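Local atomic coordinates of AGR_C_4470p (Agrobacterium tumefaciens str. C58, PDB entry 2HQV), a protein that is of unknown function but belongs to the ChuX/HutX family of haem-utilisation proteins and so may bind or handle haem. Residues R71-I85 with Q174-R186. Sequence-based numbering, arbitrary orientation.
Sequences RFDAIWNEMRGWGEI and QLAKFEELRDGFR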
loop_
_atom_site.group_PDB
_atom_site.type_symbol
_atom_site.label_atom_id
_atom_site.label_comp_id
_atom_site.label_asym_id
_atom_site.label_seq_id
_atom_site.Cartn_x
_atom_site.Cartn_y
_atom_site.Cartn_z
ATOM N N ARG A 71 -5.022 -21.960 2.512
ATOM C CA ARG A 71 -6.078 -21.652 3.473
ATOM C C ARG A 71 -6.596 -20.212 3.290
ATOM O O ARG A 71 -7.446 -19.747 4.055
ATOM C CB ARG A 71 -5.562 -21.838 4.907
ATOM C CG ARG A 71 -5.332 -23.296 5.332
ATOM C CD ARG A 71 -6.607 -24.132 5.189
ATOM N NE ARG A 71 -6.786 -24.625 3.826
ATOM C CZ ARG A 71 -7.957 -24.971 3.291
ATOM N NH1 ARG A 71 -9.076 -24.876 3.997
ATOM N NH2 ARG A 71 -8.003 -25.430 2.046
ATOM N N PHE A 72 -6.096 -19.523 2.265
ATOM C CA PHE A 72 -6.479 -18.135 1.985
ATOM C C PHE A 72 -7.989 -17.885 2.074
ATOM O O PHE A 72 -8.441 -17.080 2.888
ATOM C CB PHE A 72 -5.949 -17.722 0.606
ATOM C CG PHE A 72 -6.137 -16.256 0.276
ATOM C CD1 PHE A 72 -7.370 -15.771 -0.148
ATOM C CD2 PHE A 72 -5.066 -15.371 0.361
ATOM C CE1 PHE A 72 -7.533 -14.425 -0.488
ATOM C CE2 PHE A 72 -5.214 -14.026 0.026
ATOM C CZ PHE A 72 -6.449 -13.550 -0.399
ATOM N N ASP A 73 -8.761 -18.576 1.240
ATOM C CA ASP A 73 -10.218 -18.427 1.224
ATOM C C ASP A 73 -10.898 -18.756 2.555
ATOM O O ASP A 73 -11.801 -18.040 2.987
ATOM C CB ASP A 73 -10.812 -19.308 0.121
ATOM C CG ASP A 73 -10.724 -18.667 -1.247
ATOM O OD1 ASP A 73 -9.661 -18.109 -1.584
ATOM O OD2 ASP A 73 -11.724 -18.726 -1.988
ATOM N N ALA A 74 -10.481 -19.841 3.199
ATOM C CA ALA A 74 -11.084 -20.234 4.470
ATOM C C ALA A 74 -10.839 -19.176 5.540
ATOM O O ALA A 74 -11.737 -18.833 6.319
ATOM C CB ALA A 74 -10.518 -21.576 4.933
ATOM N N ILE A 75 -9.617 -18.659 5.577
ATOM C CA ILE A 75 -9.260 -17.651 6.561
ATOM C C ILE A 75 -9.985 -16.335 6.302
ATOM O O ILE A 75 -10.485 -15.703 7.237
ATOM C CB ILE A 75 -7.725 -17.459 6.602
ATOM C CG1 ILE A 75 -7.085 -18.737 7.171
ATOM C CG2 ILE A 75 -7.354 -16.238 7.450
ATOM C CD1 ILE A 75 -5.556 -18.777 7.119
ATOM N N TRP A 76 -10.058 -15.927 5.040
ATOM C CA TRP A 76 -10.759 -14.695 4.700
ATOM C C TRP A 76 -12.235 -14.820 5.092
ATOM O O TRP A 76 -12.799 -13.917 5.701
ATOM C CB TRP A 76 -10.640 -14.411 3.201
ATOM C CG TRP A 76 -11.227 -13.109 2.798
ATOM C CD1 TRP A 76 -12.508 -12.879 2.380
ATOM C CD2 TRP A 76 -10.570 -11.834 2.795
ATOM N NE1 TRP A 76 -12.687 -11.543 2.120
ATOM C CE2 TRP A 76 -11.517 -10.876 2.371
ATOM C CE3 TRP A 76 -9.274 -11.407 3.122
ATOM C CZ2 TRP A 76 -11.208 -9.512 2.249
ATOM C CZ3 TRP A 76 -8.963 -10.049 3.003
ATOM C CH2 TRP A 76 -9.933 -9.119 2.574
ATOM N N ASN A 77 -12.857 -15.941 4.739
ATOM C CA ASN A 77 -14.267 -16.158 5.070
ATOM C C ASN A 77 -14.450 -16.115 6.586
ATOM O O ASN A 77 -15.408 -15.534 7.100
ATOM C CB ASN A 77 -14.745 -17.513 4.536
ATOM C CG ASN A 77 -16.163 -17.840 4.972
ATOM O OD1 ASN A 77 -17.111 -17.140 4.611
ATOM N ND2 ASN A 77 -16.316 -18.902 5.763
ATOM N N GLU A 78 -13.517 -16.736 7.292
ATOM C CA GLU A 78 -13.540 -16.776 8.745
ATOM C C GLU A 78 -13.514 -15.352 9.311
ATOM O O GLU A 78 -14.360 -14.973 10.129
ATOM C CB GLU A 78 -12.323 -17.558 9.250
ATOM C CG GLU A 78 -12.404 -17.998 10.688
ATOM C CD GLU A 78 -13.414 -19.112 10.890
ATOM O OE1 GLU A 78 -13.142 -20.253 10.454
ATOM O OE2 GLU A 78 -14.480 -18.841 11.473
HETATM N N MSE A 79 -12.550 -14.559 8.860
HETATM C CA MSE A 79 -12.419 -13.190 9.355
HETATM C C MSE A 79 -13.608 -12.294 9.012
HETATM O O MSE A 79 -13.891 -11.337 9.727
HETATM C CB MSE A 79 -11.122 -12.565 8.836
HETATM C CG MSE A 79 -9.872 -13.304 9.304
HETATM SE SE MSE A 79 -8.240 -12.368 8.817
HETATM C CE MSE A 79 -8.390 -12.471 6.880
ATOM N N ARG A 80 -14.305 -12.601 7.923
ATOM C CA ARG A 80 -15.465 -11.803 7.544
ATOM C C ARG A 80 -16.531 -11.852 8.640
ATOM O O ARG A 80 -17.414 -11.002 8.695
ATOM C CB ARG A 80 -16.059 -12.303 6.223
ATOM C CG ARG A 80 -15.178 -12.040 5.007
ATOM C CD ARG A 80 -15.919 -12.355 3.724
ATOM N NE ARG A 80 -17.182 -11.631 3.680
ATOM C CZ ARG A 80 -18.375 -12.203 3.800
ATOM N NH1 ARG A 80 -18.474 -13.520 3.961
ATOM N NH2 ARG A 80 -19.469 -11.454 3.784
ATOM N N GLY A 81 -16.442 -12.848 9.516
ATOM C CA GLY A 81 -17.415 -12.959 10.589
ATOM C C GLY A 81 -16.917 -12.326 11.874
ATOM O O GLY A 81 -17.612 -12.349 12.888
ATOM N N TRP A 82 -15.722 -11.742 11.827
ATOM C CA TRP A 82 -15.123 -11.118 13.008
ATOM C C TRP A 82 -15.635 -9.718 13.318
ATOM O O TRP A 82 -15.310 -9.158 14.361
ATOM C CB TRP A 82 -13.600 -11.051 12.860
ATOM C CG TRP A 82 -12.877 -12.372 12.888
ATOM C CD1 TRP A 82 -13.430 -13.626 12.872
ATOM C CD2 TRP A 82 -11.456 -12.562 12.908
ATOM N NE1 TRP A 82 -12.438 -14.579 12.880
ATOM C CE2 TRP A 82 -11.218 -13.956 12.903
ATOM C CE3 TRP A 82 -10.360 -11.687 12.930
ATOM C CZ2 TRP A 82 -9.922 -14.498 12.916
ATOM C CZ3 TRP A 82 -9.066 -12.226 12.942
ATOM C CH2 TRP A 82 -8.863 -13.623 12.936
ATOM N N GLY A 83 -16.430 -9.148 12.423
ATOM C CA GLY A 83 -16.935 -7.810 12.654
ATOM C C GLY A 83 -15.978 -6.781 12.084
ATOM O O GLY A 83 -15.253 -7.066 11.133
ATOM N N GLU A 84 -15.959 -5.586 12.662
ATOM C CA GLU A 84 -15.075 -4.535 12.167
ATOM C C GLU A 84 -13.630 -4.733 12.620
ATOM O O GLU A 84 -13.324 -4.662 13.805
ATOM C CB GLU A 84 -15.569 -3.158 12.625
ATOM C CG GLU A 84 -14.777 -1.995 12.032
ATOM C CD GLU A 84 -15.184 -0.646 12.608
ATOM O OE1 GLU A 84 -14.602 0.379 12.200
ATOM O OE2 GLU A 84 -16.087 -0.613 13.468
ATOM N N ILE A 85 -12.747 -4.986 11.664
ATOM C CA ILE A 85 -11.334 -5.177 11.962
ATOM C C ILE A 85 -10.551 -3.968 11.446
ATOM O O ILE A 85 -11.139 -2.968 11.037
ATOM C CB ILE A 85 -10.796 -6.489 11.305
ATOM C CG1 ILE A 85 -11.176 -6.562 9.818
ATOM C CG2 ILE A 85 -11.383 -7.693 12.023
ATOM C CD1 ILE A 85 -10.464 -5.555 8.905
ATOM N N GLN A 174 -13.955 -10.584 19.268
ATOM C CA GLN A 174 -13.070 -10.692 18.113
ATOM C C GLN A 174 -11.785 -11.422 18.484
ATOM O O GLN A 174 -11.332 -12.309 17.765
ATOM C CB GLN A 174 -12.739 -9.296 17.595
ATOM C CG GLN A 174 -12.179 -9.273 16.190
ATOM C CD GLN A 174 -12.128 -7.870 15.639
ATOM O OE1 GLN A 174 -11.168 -7.142 15.865
ATOM N NE2 GLN A 174 -13.178 -7.472 14.925
ATOM N N LEU A 175 -11.208 -11.038 19.618
ATOM C CA LEU A 175 -9.980 -11.651 20.113
ATOM C C LEU A 175 -10.139 -13.158 20.250
ATOM O O LEU A 175 -9.263 -13.915 19.846
ATOM C CB LEU A 175 -9.595 -11.046 21.466
ATOM C CG LEU A 175 -8.359 -11.646 22.143
ATOM C CD1 LEU A 175 -7.156 -11.550 21.205
ATOM C CD2 LEU A 175 -8.082 -10.910 23.451
ATOM N N ALA A 176 -11.260 -13.589 20.827
ATOM C CA ALA A 176 -11.525 -15.014 21.012
ATOM C C ALA A 176 -11.499 -15.774 19.678
ATOM O O ALA A 176 -10.944 -16.874 19.593
ATOM C CB ALA A 176 -12.879 -15.213 21.707
ATOM N N LYS A 177 -12.096 -15.189 18.641
ATOM C CA LYS A 177 -12.122 -15.826 17.322
ATOM C C LYS A 177 -10.719 -15.900 16.726
ATOM O O LYS A 177 -10.361 -16.878 16.071
ATOM C CB LYS A 177 -13.050 -15.055 16.374
ATOM C CG LYS A 177 -14.501 -15.004 16.855
ATOM C CD LYS A 177 -15.389 -14.237 15.895
ATOM C CE LYS A 177 -16.833 -14.198 16.387
ATOM N NZ LYS A 177 -17.711 -13.468 15.427
ATOM N N PHE A 178 -9.928 -14.856 16.946
ATOM C CA PHE A 178 -8.554 -14.831 16.449
ATOM C C PHE A 178 -7.767 -15.975 17.110
ATOM O O PHE A 178 -7.155 -16.807 16.432
ATOM C CB PHE A 178 -7.886 -13.492 16.796
ATOM C CG PHE A 178 -6.390 -13.500 16.621
ATOM C CD1 PHE A 178 -5.813 -13.209 15.390
ATOM C CD2 PHE A 178 -5.556 -13.845 17.682
ATOM C CE1 PHE A 178 -4.428 -13.263 15.212
ATOM C CE2 PHE A 178 -4.166 -13.902 17.512
ATOM C CZ PHE A 178 -3.605 -13.608 16.270
ATOM N N GLU A 179 -7.789 -16.004 18.438
ATOM C CA GLU A 179 -7.075 -17.032 19.194
ATOM C C GLU A 179 -7.503 -18.436 18.766
ATOM O O GLU A 179 -6.673 -19.322 18.576
ATOM C CB GLU A 179 -7.336 -16.845 20.686
ATOM C CG GLU A 179 -7.008 -15.445 21.193
ATOM C CD GLU A 179 -7.195 -15.314 22.690
ATOM O OE1 GLU A 179 -8.200 -15.846 23.205
ATOM O OE2 GLU A 179 -6.345 -14.674 23.349
ATOM N N GLU A 180 -8.811 -18.616 18.615
ATOM C CA GLU A 180 -9.405 -19.880 18.203
ATOM C C GLU A 180 -8.821 -20.325 16.858
ATOM O O GLU A 180 -8.318 -21.437 16.719
ATOM C CB GLU A 180 -10.916 -19.683 18.084
ATOM C CG GLU A 180 -11.735 -20.927 17.824
ATOM C CD GLU A 180 -13.164 -20.574 17.424
ATOM O OE1 GLU A 180 -13.758 -19.679 18.066
ATOM O OE2 GLU A 180 -13.693 -21.190 16.472
ATOM N N LEU A 181 -8.894 -19.449 15.864
ATOM C CA LEU A 181 -8.370 -19.767 14.541
ATOM C C LEU A 181 -6.856 -20.011 14.580
ATOM O O LEU A 181 -6.363 -21.004 14.024
ATOM C CB LEU A 181 -8.702 -18.636 13.566
ATOM C CG LEU A 181 -8.313 -18.855 12.104
ATOM C CD1 LEU A 181 -8.996 -20.121 11.567
ATOM C CD2 LEU A 181 -8.712 -17.642 11.297
ATOM N N ARG A 182 -6.125 -19.112 15.244
ATOM C CA ARG A 182 -4.668 -19.232 15.368
ATOM C C ARG A 182 -4.263 -20.537 16.068
ATOM O O ARG A 182 -3.360 -21.235 15.605
ATOM C CB ARG A 182 -4.100 -18.022 16.130
ATOM C CG ARG A 182 -2.562 -17.984 16.271
ATOM C CD ARG A 182 -2.024 -18.799 17.452
ATOM N NE ARG A 182 -2.111 -18.096 18.733
ATOM C CZ ARG A 182 -3.227 -17.950 19.434
ATOM N NH1 ARG A 182 -4.361 -18.459 18.980
ATOM N NH2 ARG A 182 -3.214 -17.298 20.590
ATOM N N ASP A 183 -4.929 -20.868 17.175
ATOM C CA ASP A 183 -4.606 -22.098 17.907
ATOM C C ASP A 183 -4.693 -23.333 17.006
ATOM O O ASP A 183 -3.872 -24.244 17.109
ATOM C CB ASP A 183 -5.553 -22.302 19.098
ATOM C CG ASP A 183 -5.334 -21.296 20.203
ATOM O OD1 ASP A 183 -4.238 -20.696 20.261
ATOM O OD2 ASP A 183 -6.260 -21.120 21.027
ATOM N N GLY A 184 -5.696 -23.351 16.132
ATOM C CA GLY A 184 -5.886 -24.476 15.231
ATOM C C GLY A 184 -4.732 -24.769 14.293
ATOM O O GLY A 184 -4.604 -25.887 13.784
ATOM N N PHE A 185 -3.886 -23.772 14.059
ATOM C CA PHE A 185 -2.743 -23.930 13.171
ATOM C C PHE A 185 -1.463 -24.202 13.945
ATOM O O PHE A 185 -0.424 -24.521 13.361
ATOM C CB PHE A 185 -2.582 -22.680 12.298
ATOM C CG PHE A 185 -3.639 -22.545 11.239
ATOM C CD1 PHE A 185 -3.688 -23.440 10.173
ATOM C CD2 PHE A 185 -4.599 -21.542 11.317
ATOM C CE1 PHE A 185 -4.679 -23.341 9.197
ATOM C CE2 PHE A 185 -5.594 -21.432 10.348
ATOM C CZ PHE A 185 -5.638 -22.335 9.282
ATOM N N ARG A 186 -1.547 -24.082 15.266
ATOM C CA ARG A 186 -0.402 -24.322 16.131
ATOM C C ARG A 186 -0.289 -25.819 16.386
ATOM O O ARG A 186 0.820 -26.362 16.192
ATOM C CB ARG A 186 -0.566 -23.565 17.450
#
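The indole of Trp82 is sandwiched between Met79 of the preceding helix and helix 174-185: Met79 CG lies over one face, while the other receives Lys177 CB, 3.9 Å from the centroid of the five-membered ring in a CH-pi contact, and the backbone N of Phe178. Trp82 CH2 lies near the plane of the Phe178 ring, at its edge, 3.9 Å from Phe178 CD1. Two antiparallel helices, 72-79 and 174-185, pack here beside the antiparallel sheet of the ChuX/HutX domain, their axes 11.6 Å apart at 162°. Phe178 and Leu181 also rest on Phe134 of strand 129-139. With CG anti to the backbone N (chi1 -176°), Leu181 reaches across to place CD2 3.7 Å from Trp82 CZ2 and against the aliphatic CG of Glu78. Farther along, Phe185 touches Arg71 CG and Ile75 CD1. At the type I turn Met79-Trp82 and in the chain just beyond it, polar groups take over. The fully extended Lys177 chain runs past the indole, its NZ donating to Gly81 O. Gln174 pins the loop beyond: its OE1 accepts from Arg163 N, fixing the amide, and both N-H groups of NE2 are spent on backbone carbonyl oxygens, Trp82 O and Glu84 O, which lie in the plane of the Gln174 amide. These bonds are almost straight at the hydrogens, although NE2 stands well above either carbonyl plane: Gln174 NE2 to Trp82 O is 2.8 Å, and to Glu84 O 3.0 Å.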